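Local structure of tRNA threonylcarbamoyladenosine biosynthesis protein TsaE (1HTW) at residues I81-L86 against L111-E116. The protein binds ATP and magnesium and is required to form the threonylcarbamoyl group on adenosine 37 of tRNAs that read codons beginning with adenine. Residues are numbered along the deposited sequence; the frame is centred on the assembly and turned at random.
Sequences IYHFDL and LIEWSE. With NA (sodium ion), chain F; MG (magnesium ion), chain D.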
loop_
_atom_site.group_PDB
_atom_site.type_symbol
_atom_site.label_atom_id
_atom_site.label_comp_id
_atom_site.label_asym_id
_atom_site.label_seq_id
_atom_site.Cartn_x
_atom_site.Cartn_y
_atom_site.Cartn_z
ATOM N N ILE A 81 9.776 4.111 -1.859
ATOM C CA ILE A 81 8.516 3.453 -1.501
ATOM C C ILE A 81 8.703 2.850 -0.110
ATOM O O ILE A 81 9.728 2.199 0.083
ATOM C CB ILE A 81 8.108 2.415 -2.530
ATOM C CG1 ILE A 81 7.903 3.155 -3.895
ATOM C CG2 ILE A 81 6.751 1.777 -2.129
ATOM C CD1 ILE A 81 7.910 2.295 -5.084
ATOM N N TYR A 82 7.770 3.118 0.753
ATOM C CA TYR A 82 7.888 2.682 2.146
ATOM C C TYR A 82 6.771 1.673 2.493
ATOM O O TYR A 82 5.642 1.927 2.172
ATOM C CB TYR A 82 7.793 3.862 3.104
ATOM C CG TYR A 82 8.982 4.784 2.872
ATOM C CD1 TYR A 82 10.209 4.544 3.412
ATOM C CD2 TYR A 82 8.801 5.862 1.989
ATOM C CE1 TYR A 82 11.286 5.395 3.146
ATOM C CE2 TYR A 82 9.905 6.663 1.668
ATOM C CZ TYR A 82 11.109 6.424 2.251
ATOM O OH TYR A 82 12.163 7.312 1.997
ATOM N N HIS A 83 7.229 0.505 2.937
ATOM C CA HIS A 83 6.233 -0.550 3.309
ATOM C C HIS A 83 6.217 -0.558 4.827
ATOM O O HIS A 83 7.233 -0.696 5.527
ATOM C CB HIS A 83 6.749 -1.896 2.760
ATOM C CG HIS A 83 5.837 -3.052 3.136
ATOM N ND1 HIS A 83 6.309 -4.334 3.174
ATOM C CD2 HIS A 83 4.525 -3.068 3.435
ATOM C CE1 HIS A 83 5.306 -5.151 3.522
ATOM N NE2 HIS A 83 4.195 -4.424 3.649
ATOM N N PHE A 84 5.011 -0.352 5.374
ATOM C CA PHE A 84 4.848 -0.357 6.842
ATOM C C PHE A 84 3.987 -1.532 7.287
ATOM O O PHE A 84 3.035 -1.859 6.592
ATOM C CB PHE A 84 4.100 0.917 7.267
ATOM C CG PHE A 84 4.907 2.187 7.135
ATOM C CD1 PHE A 84 4.927 2.833 5.897
ATOM C CD2 PHE A 84 5.441 2.804 8.253
ATOM C CE1 PHE A 84 5.613 4.035 5.760
ATOM C CE2 PHE A 84 6.154 3.992 8.099
ATOM C CZ PHE A 84 6.232 4.576 6.866
ATOM N N ASP A 85 4.426 -2.206 8.359
ATOM C CA ASP A 85 3.530 -3.160 9.049
ATOM C C ASP A 85 3.530 -2.694 10.512
ATOM O O ASP A 85 4.576 -2.824 11.168
ATOM C CB ASP A 85 3.995 -4.608 9.006
ATOM C CG ASP A 85 2.880 -5.462 9.721
ATOM O OD1 ASP A 85 2.156 -4.855 10.517
ATOM O OD2 ASP A 85 2.749 -6.628 9.381
ATOM N N LEU A 86 2.462 -2.082 10.940
ATOM C CA LEU A 86 2.329 -1.383 12.175
ATOM C C LEU A 86 1.775 -2.256 13.317
ATOM O O LEU A 86 1.444 -1.706 14.358
ATOM C CB LEU A 86 1.541 -0.095 12.121
ATOM C CG LEU A 86 1.997 1.000 11.141
ATOM C CD1 LEU A 86 1.158 2.248 11.247
ATOM C CD2 LEU A 86 3.481 1.302 11.348
ATOM N N LEU A 111 2.937 2.215 1.752
ATOM C CA LEU A 111 1.918 1.093 1.713
ATOM C C LEU A 111 1.876 0.546 3.142
ATOM O O LEU A 111 2.942 0.142 3.639
ATOM C CB LEU A 111 2.482 0.034 0.765
ATOM C CG LEU A 111 2.909 0.528 -0.646
ATOM C CD1 LEU A 111 3.589 -0.601 -1.436
ATOM C CD2 LEU A 111 1.641 0.961 -1.456
ATOM N N ILE A 112 0.723 0.654 3.763
ATOM C CA ILE A 112 0.619 0.506 5.193
ATOM C C ILE A 112 -0.312 -0.638 5.607
ATOM O O ILE A 112 -1.493 -0.593 5.304
ATOM C CB ILE A 112 0.130 1.815 5.798
ATOM C CG1 ILE A 112 1.193 2.925 5.404
ATOM C CG2 ILE A 112 -0.013 1.766 7.306
ATOM C CD1 ILE A 112 0.869 4.254 6.027
ATOM N N GLU A 113 0.258 -1.586 6.330
ATOM C CA GLU A 113 -0.538 -2.671 6.948
ATOM C C GLU A 113 -0.755 -2.321 8.390
ATOM O O GLU A 113 0.053 -1.642 9.040
ATOM C CB GLU A 113 0.187 -4.020 6.819
ATOM C CG GLU A 113 0.324 -4.501 5.388
ATOM C CD GLU A 113 1.004 -5.808 5.182
ATOM O OE1 GLU A 113 0.601 -6.808 5.859
ATOM O OE2 GLU A 113 1.862 -5.919 4.291
ATOM N N TRP A 114 -1.978 -2.582 8.917
ATOM C CA TRP A 114 -2.329 -2.204 10.266
ATOM C C TRP A 114 -2.286 -0.717 10.522
ATOM O O TRP A 114 -1.861 -0.201 11.565
ATOM C CB TRP A 114 -1.403 -2.929 11.273
ATOM C CG TRP A 114 -1.811 -4.349 11.490
ATOM C CD1 TRP A 114 -1.293 -5.469 10.896
ATOM C CD2 TRP A 114 -2.832 -4.813 12.386
ATOM N NE1 TRP A 114 -1.936 -6.583 11.356
ATOM C CE2 TRP A 114 -2.877 -6.206 12.275
ATOM C CE3 TRP A 114 -3.716 -4.164 13.253
ATOM C CZ2 TRP A 114 -3.774 -6.990 13.008
ATOM C CZ3 TRP A 114 -4.600 -4.948 13.993
ATOM C CH2 TRP A 114 -4.620 -6.343 13.857
ATOM N N SER A 115 -2.890 0.060 9.593
ATOM C CA SER A 115 -2.881 1.509 9.730
ATOM C C SER A 115 -3.650 1.983 10.949
ATOM O O SER A 115 -3.387 3.116 11.398
ATOM C CB SER A 115 -3.518 2.107 8.457
ATOM O OG SER A 115 -4.766 1.473 8.216
ATOM N N GLU A 116 -4.597 1.185 11.458
ATOM C CA GLU A 116 -5.335 1.605 12.646
ATOM C C GLU A 116 -4.383 1.945 13.806
ATOM O O GLU A 116 -4.699 2.776 14.667
ATOM C CB GLU A 116 -6.263 0.510 13.182
ATOM C CG GLU A 116 -7.128 -0.283 12.319
ATOM C CD GLU A 116 -6.507 -1.509 11.691
ATOM O OE1 GLU A 116 -5.675 -1.341 10.771
ATOM O OE2 GLU A 116 -6.877 -2.641 12.073
HETATM NA NA NA F . -3.797 -0.711 6.902
HETATM MG MG MG D . 1.383 -8.835 5.869
HETATM O O HOH W 1 0.579 -8.258 10.032
HETATM O O HOH W 2 3.009 -8.095 7.276
HETATM O O HOH W 3 0.196 -9.295 7.574
HETATM O O HOH W 4 2.405 -10.765 6.053
#
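Residues 81-85 and 111-113 are neighbouring parallel strands in the central sheet of a P-loop nucleotide-binding fold. The backbone ladder has four hydrogen bonds. Tyr82 O accepts from Leu111 N and Phe84 O from Glu113 N. Phe84 N donates to Leu111 O, and Leu86 N to Glu113 O. The bond from Phe84 N to Leu111 O is the shortest, at 2.7 Å and nearly straight.

His83, Asp85 and Glu113 share one face of the sheet and carry the polar contact. Glu113 reaches out on an extended chain, and its two carboxylate oxygens have different jobs. OE1 of Glu113 binds the magnesium ion at 2.2 Å. OE2 of Glu113 accepts a hydrogen bond of 2.8 Å from His83 NE2. This oxygen lies in the imidazole plane, but NE2 of His83 comes to it from above the carboxylate plane, 32° out of it. His83 therefore helps fix the carboxylate beside the metal. Asp85 works from the second shell. Asp85 OD2 accepts a 2.6 Å hydrogen bond from water 2, which is itself bound to magnesium, while OD1 accepts from Tyr87 N. Asp85 OD2 and Glu113 OE1 are 4.1 Å apart, and the nearby magnesium probably eases their repulsion. The Trp114 ring runs alongside the Asp85 carboxylate, their planes 10° apart.

On the other face the contact is apolar. Phe84 CD1 packs on Ile112 CG1 at 3.8 Å, and Leu86 CD1 reaches Ile112 CG2.

Near the strand's C-terminal end, Ile112 O, still within the strand, and Ser115 OG, just beyond it, bind sodium, with Leu38 and Asn39 completing the site. Strand 34-39 flanks 109-113, and strand 71-76 flanks 79-85. Helix 46-56 packs over the Leu111 and Glu113 face, and its Thr47 is the other protein ligand of magnesium, next to ADP.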